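Local coordinates for tyrosine--tRNA ligase (Pyrococcus horikoshii, PDB 2CYC), which probably catalyses the attachment of tyrosine to its tRNA in two steps, first activating the amino acid with ATP and then transferring it to the tRNA acceptor end, at residues S43-G51 with M252-I263; E92-G101 with Y357-M368. All coordinates share one frame; numbering follows the deposited sequence.

How the interactions relate
Interactions 1 and 2 lie side by side, their centres about 16 Å apart. Their segments alternate along the chain: 43-51, then 92-101, then 252-263, then 357-368. Interaction 1 sets the start of helix 48-63 against the loop after helix 240-250, close to the bound tyrosine. Interaction 2 sets helix 87-108 against helices 352-360 and 363-370 near the C-terminus, further from the chain centre. The two touch directly. Tyr97 of interaction 2 reaches the backbone of Ile46, and Met368 packs on Tyr45. Helix 87-108 and the C-terminal helix thus back the segment that probably carries the HIGH signature of class I synthetases.

Interaction 1: residues S43-G51 with M252-I263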
loop_
_atom_site.group_PDB
_atom_site.type_symbol
_atom_site.label_atom_id
_atom_site.label_comp_id
_atom_site.label_asym_id
_atom_site.label_seq_id
_atom_site.Cartn_x
_atom_site.Cartn_y
_atom_site.Cartn_z
ATOM N N SER A 43 17.734 5.472 -12.334
ATOM C CA SER A 43 17.566 6.914 -12.526
ATOM C C SER A 43 18.809 7.729 -12.836
ATOM O O SER A 43 18.845 8.918 -12.517
ATOM C CB SER A 43 16.939 7.523 -11.282
ATOM O OG SER A 43 17.818 7.379 -10.174
ATOM N N GLY A 44 19.824 7.118 -13.434
ATOM C CA GLY A 44 21.024 7.872 -13.749
ATOM C C GLY A 44 22.246 7.005 -13.974
ATOM O O GLY A 44 22.165 5.772 -13.940
ATOM N N TYR A 45 23.382 7.657 -14.205
ATOM C CA TYR A 45 24.636 6.959 -14.434
ATOM C C TYR A 45 25.105 6.280 -13.161
ATOM O O TYR A 45 24.873 6.770 -12.058
ATOM C CB TYR A 45 25.706 7.934 -14.940
ATOM C CG TYR A 45 25.379 8.520 -16.299
ATOM C CD1 TYR A 45 24.989 9.853 -16.431
ATOM C CD2 TYR A 45 25.442 7.733 -17.448
ATOM C CE1 TYR A 45 24.668 10.389 -17.678
ATOM C CE2 TYR A 45 25.124 8.257 -18.705
ATOM C CZ TYR A 45 24.737 9.585 -18.811
ATOM O OH TYR A 45 24.417 10.108 -20.045
ATOM N N ILE A 46 25.756 5.136 -13.324
ATOM C CA ILE A 46 26.251 4.374 -12.191
ATOM C C ILE A 46 27.559 4.969 -11.664
ATOM O O ILE A 46 28.589 4.898 -12.339
ATOM C CB ILE A 46 26.494 2.902 -12.597
ATOM C CG1 ILE A 46 25.158 2.243 -12.970
ATOM C CG2 ILE A 46 27.195 2.149 -11.460
ATOM C CD1 ILE A 46 25.323 0.912 -13.703
ATOM N N HIS A 47 27.516 5.564 -10.472
ATOM C CA HIS A 47 28.726 6.141 -9.885
ATOM C C HIS A 47 29.483 5.027 -9.166
ATOM O O HIS A 47 28.944 3.937 -8.996
ATOM C CB HIS A 47 28.377 7.306 -8.939
ATOM C CG HIS A 47 27.569 6.913 -7.742
ATOM N ND1 HIS A 47 28.105 6.225 -6.675
ATOM C CD2 HIS A 47 26.272 7.147 -7.427
ATOM C CE1 HIS A 47 27.176 6.054 -5.751
ATOM N NE2 HIS A 47 26.053 6.605 -6.182
ATOM N N LEU A 48 30.726 5.287 -8.755
ATOM C CA LEU A 48 31.559 4.252 -8.125
ATOM C C LEU A 48 30.987 3.568 -6.888
ATOM O O LEU A 48 31.245 2.379 -6.654
ATOM C CB LEU A 48 32.953 4.810 -7.793
ATOM C CG LEU A 48 33.688 5.488 -8.950
ATOM C CD1 LEU A 48 35.139 5.776 -8.553
ATOM C CD2 LEU A 48 33.639 4.592 -10.171
ATOM N N GLY A 49 30.233 4.311 -6.086
ATOM C CA GLY A 49 29.645 3.712 -4.902
ATOM C C GLY A 49 28.687 2.598 -5.290
ATOM O O GLY A 49 28.729 1.498 -4.740
ATOM N N THR A 50 27.833 2.879 -6.264
ATOM C CA THR A 50 26.839 1.915 -6.730
ATOM C C THR A 50 27.470 0.690 -7.391
ATOM O O THR A 50 27.174 -0.452 -7.032
ATOM C CB THR A 50 25.887 2.586 -7.729
ATOM O OG1 THR A 50 25.402 3.803 -7.156
ATOM C CG2 THR A 50 24.701 1.694 -8.044
ATOM N N GLY A 51 28.348 0.930 -8.357
ATOM C CA GLY A 51 28.971 -0.178 -9.049
ATOM C C GLY A 51 30.073 -0.903 -8.301
ATOM O O GLY A 51 29.989 -2.122 -8.103
ATOM N N MET A 252 27.991 10.294 -2.329
ATOM C CA MET A 252 27.969 10.418 -3.781
ATOM C C MET A 252 26.613 10.302 -4.481
ATOM O O MET A 252 26.414 10.912 -5.536
ATOM C CB MET A 252 28.956 9.426 -4.390
ATOM C CG MET A 252 29.091 9.532 -5.900
ATOM S SD MET A 252 30.807 9.306 -6.424
ATOM C CE MET A 252 31.128 7.671 -5.727
ATOM N N SER A 253 25.682 9.531 -3.927
ATOM C CA SER A 253 24.361 9.408 -4.558
ATOM C C SER A 253 23.609 10.736 -4.589
ATOM O O SER A 253 22.650 10.897 -5.340
ATOM C CB SER A 253 23.499 8.365 -3.841
ATOM O OG SER A 253 23.812 7.065 -4.302
ATOM N N LYS A 254 24.045 11.689 -3.776
ATOM C CA LYS A 254 23.393 12.989 -3.741
ATOM C C LYS A 254 24.210 14.105 -4.394
ATOM O O LYS A 254 23.745 15.245 -4.483
ATOM C CB LYS A 254 23.056 13.355 -2.294
ATOM C CG LYS A 254 21.853 12.585 -1.758
ATOM C CD LYS A 254 21.376 13.128 -0.417
ATOM C CE LYS A 254 19.952 12.659 -0.101
ATOM N NZ LYS A 254 19.819 11.172 -0.039
ATOM N N SER A 255 25.412 13.768 -4.861
ATOM C CA SER A 255 26.313 14.739 -5.490
ATOM C C SER A 255 25.968 15.100 -6.935
ATOM O O SER A 255 25.303 14.342 -7.642
ATOM C CB SER A 255 27.757 14.210 -5.477
ATOM O OG SER A 255 28.199 13.911 -4.166
ATOM N N LYS A 256 26.436 16.266 -7.365
ATOM C CA LYS A 256 26.236 16.707 -8.738
ATOM C C LYS A 256 27.207 15.869 -9.576
ATOM O O LYS A 256 28.211 15.373 -9.065
ATOM C CB LYS A 256 26.585 18.193 -8.885
ATOM C CG LYS A 256 25.597 19.147 -8.228
ATOM C CD LYS A 256 24.244 19.102 -8.931
ATOM C CE LYS A 256 23.235 20.043 -8.285
ATOM N NZ LYS A 256 23.639 21.471 -8.402
ATOM N N PRO A 257 26.918 15.700 -10.872
ATOM C CA PRO A 257 27.767 14.922 -11.779
ATOM C C PRO A 257 29.254 15.290 -11.705
ATOM O O PRO A 257 30.128 14.426 -11.841
ATOM C CB PRO A 257 27.169 15.237 -13.147
ATOM C CG PRO A 257 25.721 15.397 -12.841
ATOM C CD PRO A 257 25.744 16.234 -11.581
ATOM N N TYR A 258 29.532 16.569 -11.475
ATOM C CA TYR A 258 30.907 17.060 -11.409
ATOM C C TYR A 258 31.669 16.594 -10.167
ATOM O O TYR A 258 32.903 16.639 -10.142
ATOM C CB TYR A 258 30.911 18.596 -11.473
ATOM C CG TYR A 258 30.879 19.282 -10.120
ATOM C CD1 TYR A 258 32.064 19.689 -9.497
ATOM C CD2 TYR A 258 29.672 19.493 -9.447
ATOM C CE1 TYR A 258 32.048 20.290 -8.233
ATOM C CE2 TYR A 258 29.642 20.092 -8.181
ATOM C CZ TYR A 258 30.833 20.487 -7.579
ATOM O OH TYR A 258 30.815 21.062 -6.324
ATOM N N SER A 259 30.938 16.160 -9.140
ATOM C CA SER A 259 31.552 15.703 -7.890
ATOM C C SER A 259 31.392 14.205 -7.657
ATOM O O SER A 259 31.623 13.698 -6.552
ATOM C CB SER A 259 30.966 16.459 -6.703
ATOM O OG SER A 259 31.442 17.787 -6.683
ATOM N N ALA A 260 30.989 13.502 -8.704
ATOM C CA ALA A 260 30.822 12.068 -8.620
ATOM C C ALA A 260 31.536 11.467 -9.817
ATOM O O ALA A 260 31.531 12.041 -10.900
ATOM C CB ALA A 260 29.348 11.709 -8.655
ATOM N N VAL A 261 32.175 10.323 -9.622
ATOM C CA VAL A 261 32.842 9.676 -10.730
ATOM C C VAL A 261 31.988 8.483 -11.145
ATOM O O VAL A 261 31.533 7.707 -10.300
ATOM C CB VAL A 261 34.256 9.215 -10.341
ATOM C CG1 VAL A 261 34.836 8.322 -11.440
ATOM C CG2 VAL A 261 35.156 10.445 -10.126
ATOM N N PHE A 262 31.754 8.363 -12.449
ATOM C CA PHE A 262 30.959 7.276 -12.999
ATOM C C PHE A 262 31.873 6.210 -13.595
ATOM O O PHE A 262 32.980 6.505 -14.059
ATOM C CB PHE A 262 29.982 7.836 -14.030
ATOM C CG PHE A 262 29.111 8.938 -13.478
ATOM C CD1 PHE A 262 29.242 10.243 -13.929
ATOM C CD2 PHE A 262 28.178 8.669 -12.480
ATOM C CE1 PHE A 262 28.454 11.266 -13.393
ATOM C CE2 PHE A 262 27.385 9.688 -11.938
ATOM C CZ PHE A 262 27.524 10.983 -12.396
ATOM N N ILE A 263 31.416 4.965 -13.569
ATOM C CA ILE A 263 32.231 3.856 -14.044
ATOM C C ILE A 263 32.779 4.020 -15.456
ATOM O O ILE A 263 33.861 3.517 -15.755
ATOM C CB ILE A 263 31.469 2.506 -13.935
ATOM C CG1 ILE A 263 30.170 2.554 -14.738
ATOM C CG2 ILE A 263 31.181 2.191 -12.472
ATOM C CD1 ILE A 263 29.428 1.223 -14.720
#
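His47 and Phe262 form a single beta bridge, their CA atoms 4.0 Å apart. Two backbone hydrogen bonds flank it. Ile263 N gives to Ile46 O at 3.1 Å, nearly straight at 166°. Leu48 N gives to Val261 O at 3.0 Å and is more bent. This is the tight part. Leu48 lays CG and CD1 on Val261 CG1 and turns CD2 to Ile263 CG2. Ile263 CD1 meets Ile46 CB at 4.0 Å. Trp292 and Ile296 of helix 288-297 also pack on Leu48. At the partly exposed rim Tyr45 CB lies close over a face of the Phe262 ring, and the Tyr45 ring turns its edge to that face.

The imidazole of His47 has CG between the backbone N and the carbonyl carbon (chi1 64°). This folds the ring back over the helix start, where ND1 takes a weak N-capping bond from Gly49 N at 2.9 Å. Met252 CG covers one ring face in a CH-pi contact, 3.7 Å from the ring centroid. At the edge, in the ring plane, NE2 and Ser253 OG share a hydrogen bond of 3.0 Å. An alanine in place of His47 would probably leave Ser253 OG without this mate and open a gap beside Met252.

The solvent side is looser. Ser253 is exposed, and Lys254, a predicted ATP ligand, points away and takes no part.

Residues 47-50 probably correspond to the HIGH signature of class I synthetases, and 252-255 belong to the KMSKS region. In this state a single side-chain hydrogen bond and apolar contacts of Met252 link them, which would fit the mobility known for the KMSKS loop in this class.

Interaction 2: residues E92-G101 with Y357-M368; sequences EVALKYFKVG and YFEKHPEPLELM
Tyr97 OH is gripped by two groups, NE2 of His264 and the backbone N of Ile46. The ring behind it is the knob of this contact, set in a hole formed by Phe358, Pro364, Leu365 and Met368. CG of Tyr97 is anti to the backbone N (chi1 166°), which sends the ring across to the second segment. Met368 CG covers one ring face, 3.8 Å from the ring centroid, in a CH-pi contact. Its bent chain brings SD obliquely beside the same ring, a Met-aromatic contact. Pro364 CB comes to the ring edge, near its plane. Leu365 CD2 approaches obliquely, 3.9 Å from Tyr97 CE1.

No hydrogen bond joins the two segments; the contact is apolar. Helices 92-101 and 363-368 run at 127° to each other, with axes 8.6 Å apart at closest approach. The backbones are nearer still at Tyr97 and Pro364, whose CA atoms lie 4.9 Å apart. Beyond Tyr97, Val100 splits its methyls between two rings. CG2 meets Tyr357 CE1 at 3.5 Å, and CG1 meets the Phe358 ring obliquely. Gly101 CA sits at the edge of the Phe358 ring, near its plane, 3.8 Å from Phe358 CZ.

At the other end, Leu367 CD2 lies 3.6 Å from Glu92 CG and also touches Lys96 CB. Above these apolar stems Lys96 NZ and Glu92 OE2 form a salt bridge of 3.0 Å within their own helix. Val93 CG1 rests on Met368 SD.

Helix 87-108 is sandwiched. Residues 357-368 cover one side, while Ala94, Leu95 and Phe98 point elsewhere and pack on the parallel strands 69-72 and 117-120 of the central sheet.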
loop_
_atom_site.group_PDB
_atom_site.type_symbol
_atom_site.label_atom_id
_atom_site.label_comp_id
_atom_site.label_asym_id
_atom_site.label_seq_id
_atom_site.Cartn_x
_atom_site.Cartn_y
_atom_site.Cartn_z
ATOM N N GLU A 92 13.396 0.490 -19.912
ATOM C CA GLU A 92 14.335 0.389 -21.013
ATOM C C GLU A 92 15.748 0.642 -20.487
ATOM O O GLU A 92 16.695 -0.074 -20.834
ATOM C CB GLU A 92 13.988 1.409 -22.102
ATOM C CG GLU A 92 15.123 1.614 -23.090
ATOM C CD GLU A 92 14.702 2.371 -24.330
ATOM O OE1 GLU A 92 13.919 3.339 -24.201
ATOM O OE2 GLU A 92 15.171 2.003 -25.430
ATOM N N VAL A 93 15.874 1.668 -19.646
ATOM C CA VAL A 93 17.154 2.029 -19.049
ATOM C C VAL A 93 17.691 0.898 -18.176
ATOM O O VAL A 93 18.874 0.565 -18.230
ATOM C CB VAL A 93 17.028 3.305 -18.181
ATOM C CG1 VAL A 93 18.293 3.504 -17.358
ATOM C CG2 VAL A 93 16.787 4.529 -19.078
ATOM N N ALA A 94 16.814 0.312 -17.371
ATOM C CA ALA A 94 17.205 -0.775 -16.482
ATOM C C ALA A 94 17.830 -1.933 -17.269
ATOM O O ALA A 94 18.910 -2.419 -16.934
ATOM C CB ALA A 94 15.977 -1.265 -15.695
ATOM N N LEU A 95 17.145 -2.357 -18.325
ATOM C CA LEU A 95 17.601 -3.461 -19.159
ATOM C C LEU A 95 18.708 -3.139 -20.161
ATOM O O LEU A 95 19.564 -3.977 -20.429
ATOM C CB LEU A 95 16.405 -4.054 -19.913
ATOM C CG LEU A 95 15.722 -5.275 -19.282
ATOM C CD1 LEU A 95 15.560 -5.083 -17.783
ATOM C CD2 LEU A 95 14.380 -5.500 -19.957
ATOM N N LYS A 96 18.707 -1.934 -20.713
ATOM C CA LYS A 96 19.705 -1.599 -21.716
ATOM C C LYS A 96 20.962 -0.918 -21.224
ATOM O O LYS A 96 21.994 -0.966 -21.894
ATOM C CB LYS A 96 19.061 -0.766 -22.824
ATOM C CG LYS A 96 18.081 -1.559 -23.669
ATOM C CD LYS A 96 17.449 -0.681 -24.739
ATOM C CE LYS A 96 16.558 -1.493 -25.673
ATOM N NZ LYS A 96 15.900 -0.636 -26.704
ATOM N N TYR A 97 20.890 -0.284 -20.061
ATOM C CA TYR A 97 22.066 0.394 -19.524
ATOM C C TYR A 97 22.509 -0.104 -18.159
ATOM O O TYR A 97 23.640 -0.555 -17.988
ATOM C CB TYR A 97 21.829 1.900 -19.411
ATOM C CG TYR A 97 22.881 2.588 -18.565
ATOM C CD1 TYR A 97 24.182 2.774 -19.047
ATOM C CD2 TYR A 97 22.599 2.989 -17.257
ATOM C CE1 TYR A 97 25.171 3.340 -18.252
ATOM C CE2 TYR A 97 23.584 3.555 -16.448
ATOM C CZ TYR A 97 24.869 3.728 -16.952
ATOM O OH TYR A 97 25.847 4.290 -16.165
ATOM N N PHE A 98 21.611 -0.010 -17.186
ATOM C CA PHE A 98 21.943 -0.385 -15.821
ATOM C C PHE A 98 22.426 -1.812 -15.637
ATOM O O PHE A 98 23.441 -2.043 -14.983
ATOM C CB PHE A 98 20.755 -0.108 -14.890
ATOM C CG PHE A 98 21.149 -0.019 -13.451
ATOM C CD1 PHE A 98 21.311 -1.172 -12.684
ATOM C CD2 PHE A 98 21.434 1.217 -12.874
ATOM C CE1 PHE A 98 21.753 -1.096 -11.360
ATOM C CE2 PHE A 98 21.878 1.303 -11.548
ATOM C CZ PHE A 98 22.037 0.140 -10.794
ATOM N N LYS A 99 21.699 -2.765 -16.207
ATOM C CA LYS A 99 22.063 -4.166 -16.101
ATOM C C LYS A 99 23.499 -4.404 -16.536
ATOM O O LYS A 99 24.292 -4.960 -15.777
ATOM C CB LYS A 99 21.127 -5.028 -16.947
ATOM C CG LYS A 99 21.517 -6.512 -17.000
ATOM C CD LYS A 99 20.442 -7.322 -17.703
ATOM C CE LYS A 99 20.724 -8.812 -17.643
ATOM N NZ LYS A 99 21.964 -9.140 -18.385
ATOM N N VAL A 100 23.838 -3.964 -17.749
ATOM C CA VAL A 100 25.186 -4.171 -18.263
ATOM C C VAL A 100 26.227 -3.341 -17.510
ATOM O O VAL A 100 27.372 -3.765 -17.357
ATOM C CB VAL A 100 25.266 -3.882 -19.795
ATOM C CG1 VAL A 100 25.075 -2.406 -20.079
ATOM C CG2 VAL A 100 26.613 -4.373 -20.346
ATOM N N GLY A 101 25.835 -2.164 -17.033
ATOM C CA GLY A 101 26.764 -1.345 -16.275
ATOM C C GLY A 101 27.158 -2.081 -15.000
ATOM O O GLY A 101 28.316 -2.065 -14.595
ATOM N N TYR A 357 34.159 -1.461 -23.018
ATOM C CA TYR A 357 32.886 -2.060 -23.365
ATOM C C TYR A 357 31.918 -1.013 -23.901
ATOM O O TYR A 357 31.327 -1.186 -24.974
ATOM C CB TYR A 357 32.252 -2.772 -22.162
ATOM C CG TYR A 357 30.890 -3.340 -22.501
ATOM C CD1 TYR A 357 29.751 -2.541 -22.439
ATOM C CD2 TYR A 357 30.758 -4.638 -22.994
ATOM C CE1 TYR A 357 28.522 -3.007 -22.875
ATOM C CE2 TYR A 357 29.522 -5.120 -23.430
ATOM C CZ TYR A 357 28.410 -4.291 -23.373
ATOM O OH TYR A 357 27.189 -4.721 -23.850
ATOM N N PHE A 358 31.752 0.082 -23.169
ATOM C CA PHE A 358 30.822 1.090 -23.629
ATOM C C PHE A 358 31.289 1.802 -24.882
ATOM O O PHE A 358 30.488 2.402 -25.590
ATOM C CB PHE A 358 30.505 2.070 -22.507
ATOM C CG PHE A 358 29.606 1.481 -21.452
ATOM C CD1 PHE A 358 30.105 1.128 -20.200
ATOM C CD2 PHE A 358 28.259 1.237 -21.731
ATOM C CE1 PHE A 358 29.272 0.540 -19.231
ATOM C CE2 PHE A 358 27.416 0.651 -20.775
ATOM C CZ PHE A 358 27.926 0.302 -19.521
ATOM N N GLU A 359 32.580 1.721 -25.171
ATOM C CA GLU A 359 33.112 2.350 -26.367
ATOM C C GLU A 359 32.755 1.511 -27.591
ATOM O O GLU A 359 32.452 2.051 -28.655
ATOM C CB GLU A 359 34.627 2.500 -26.241
ATOM C CG GLU A 359 35.042 3.803 -25.558
ATOM C CD GLU A 359 36.477 3.788 -25.050
ATOM O OE1 GLU A 359 37.283 2.973 -25.545
ATOM O OE2 GLU A 359 36.801 4.604 -24.158
ATOM N N LYS A 360 32.781 0.188 -27.424
ATOM C CA LYS A 360 32.467 -0.750 -28.499
ATOM C C LYS A 360 30.962 -0.903 -28.696
ATOM O O LYS A 360 30.493 -1.140 -29.814
ATOM C CB LYS A 360 33.081 -2.127 -28.193
ATOM C CG LYS A 360 32.732 -3.213 -29.210
ATOM C CD LYS A 360 33.357 -4.563 -28.852
ATOM C CE LYS A 360 32.843 -5.672 -29.780
ATOM N NZ LYS A 360 33.514 -6.983 -29.555
ATOM N N HIS A 361 30.215 -0.780 -27.599
ATOM C CA HIS A 361 28.753 -0.908 -27.611
ATOM C C HIS A 361 28.201 0.434 -27.112
ATOM O O HIS A 361 27.918 0.597 -25.923
ATOM C CB HIS A 361 28.328 -2.042 -26.668
ATOM C CG HIS A 361 29.040 -3.338 -26.915
ATOM N ND1 HIS A 361 28.636 -4.245 -27.874
ATOM C CD2 HIS A 361 30.133 -3.883 -26.325
ATOM C CE1 HIS A 361 29.444 -5.292 -27.860
ATOM N NE2 HIS A 361 30.362 -5.098 -26.930
ATOM N N PRO A 362 28.033 1.405 -28.025
ATOM C CA PRO A 362 27.538 2.758 -27.751
ATOM C C PRO A 362 26.037 2.937 -27.509
ATOM O O PRO A 362 25.613 3.995 -27.060
ATOM C CB PRO A 362 28.000 3.529 -28.981
ATOM C CG PRO A 362 27.721 2.531 -30.067
ATOM C CD PRO A 362 28.230 1.215 -29.477
ATOM N N GLU A 363 25.239 1.922 -27.811
ATOM C CA GLU A 363 23.792 2.027 -27.626
ATOM C C GLU A 363 23.410 2.488 -26.212
ATOM O O GLU A 363 22.690 3.472 -26.047
ATOM C CB GLU A 363 23.109 0.685 -27.921
ATOM C CG GLU A 363 23.420 0.085 -29.294
ATOM C CD GLU A 363 24.881 -0.332 -29.446
ATOM O OE1 GLU A 363 25.377 -1.118 -28.607
ATOM O OE2 GLU A 363 25.530 0.124 -30.412
ATOM N N PRO A 364 23.907 1.787 -25.177
ATOM C CA PRO A 364 23.595 2.141 -23.788
ATOM C C PRO A 364 23.784 3.619 -23.429
ATOM O O PRO A 364 22.865 4.261 -22.916
ATOM C CB PRO A 364 24.510 1.220 -22.987
ATOM C CG PRO A 364 24.564 -0.021 -23.843
ATOM C CD PRO A 364 24.748 0.574 -25.234
ATOM N N LEU A 365 24.963 4.161 -23.699
ATOM C CA LEU A 365 25.224 5.553 -23.370
ATOM C C LEU A 365 24.427 6.526 -24.233
ATOM O O LEU A 365 24.084 7.621 -23.784
ATOM C CB LEU A 365 26.726 5.843 -23.458
ATOM C CG LEU A 365 27.526 5.165 -22.339
ATOM C CD1 LEU A 365 28.997 5.609 -22.398
ATOM C CD2 LEU A 365 26.905 5.533 -20.986
ATOM N N GLU A 366 24.126 6.134 -25.468
ATOM C CA GLU A 366 23.333 6.996 -26.335
ATOM C C GLU A 366 21.932 7.073 -25.720
ATOM O O GLU A 366 21.339 8.148 -25.632
ATOM C CB GLU A 366 23.283 6.425 -27.757
ATOM C CG GLU A 366 24.667 6.329 -28.391
ATOM C CD GLU A 366 24.660 5.725 -29.785
ATOM O OE1 GLU A 366 24.096 4.622 -29.965
ATOM O OE2 GLU A 366 25.237 6.351 -30.701
ATOM N N LEU A 367 21.410 5.934 -25.277
ATOM C CA LEU A 367 20.095 5.920 -24.649
ATOM C C LEU A 367 20.097 6.889 -23.466
ATOM O O LEU A 367 19.209 7.730 -23.345
ATOM C CB LEU A 367 19.749 4.513 -24.151
ATOM C CG LEU A 367 18.626 4.418 -23.107
ATOM C CD1 LEU A 367 17.305 4.967 -23.685
ATOM C CD2 LEU A 367 18.453 2.955 -22.686
ATOM N N MET A 368 21.106 6.774 -22.605
ATOM C CA MET A 368 21.217 7.636 -21.426
ATOM C C MET A 368 21.251 9.124 -21.753
ATOM O O MET A 368 20.619 9.925 -21.063
ATOM C CB MET A 368 22.459 7.271 -20.606
ATOM C CG MET A 368 22.384 5.901 -19.934
ATOM S SD MET A 368 20.834 5.656 -19.005
ATOM C CE MET A 368 21.158 6.617 -17.479
#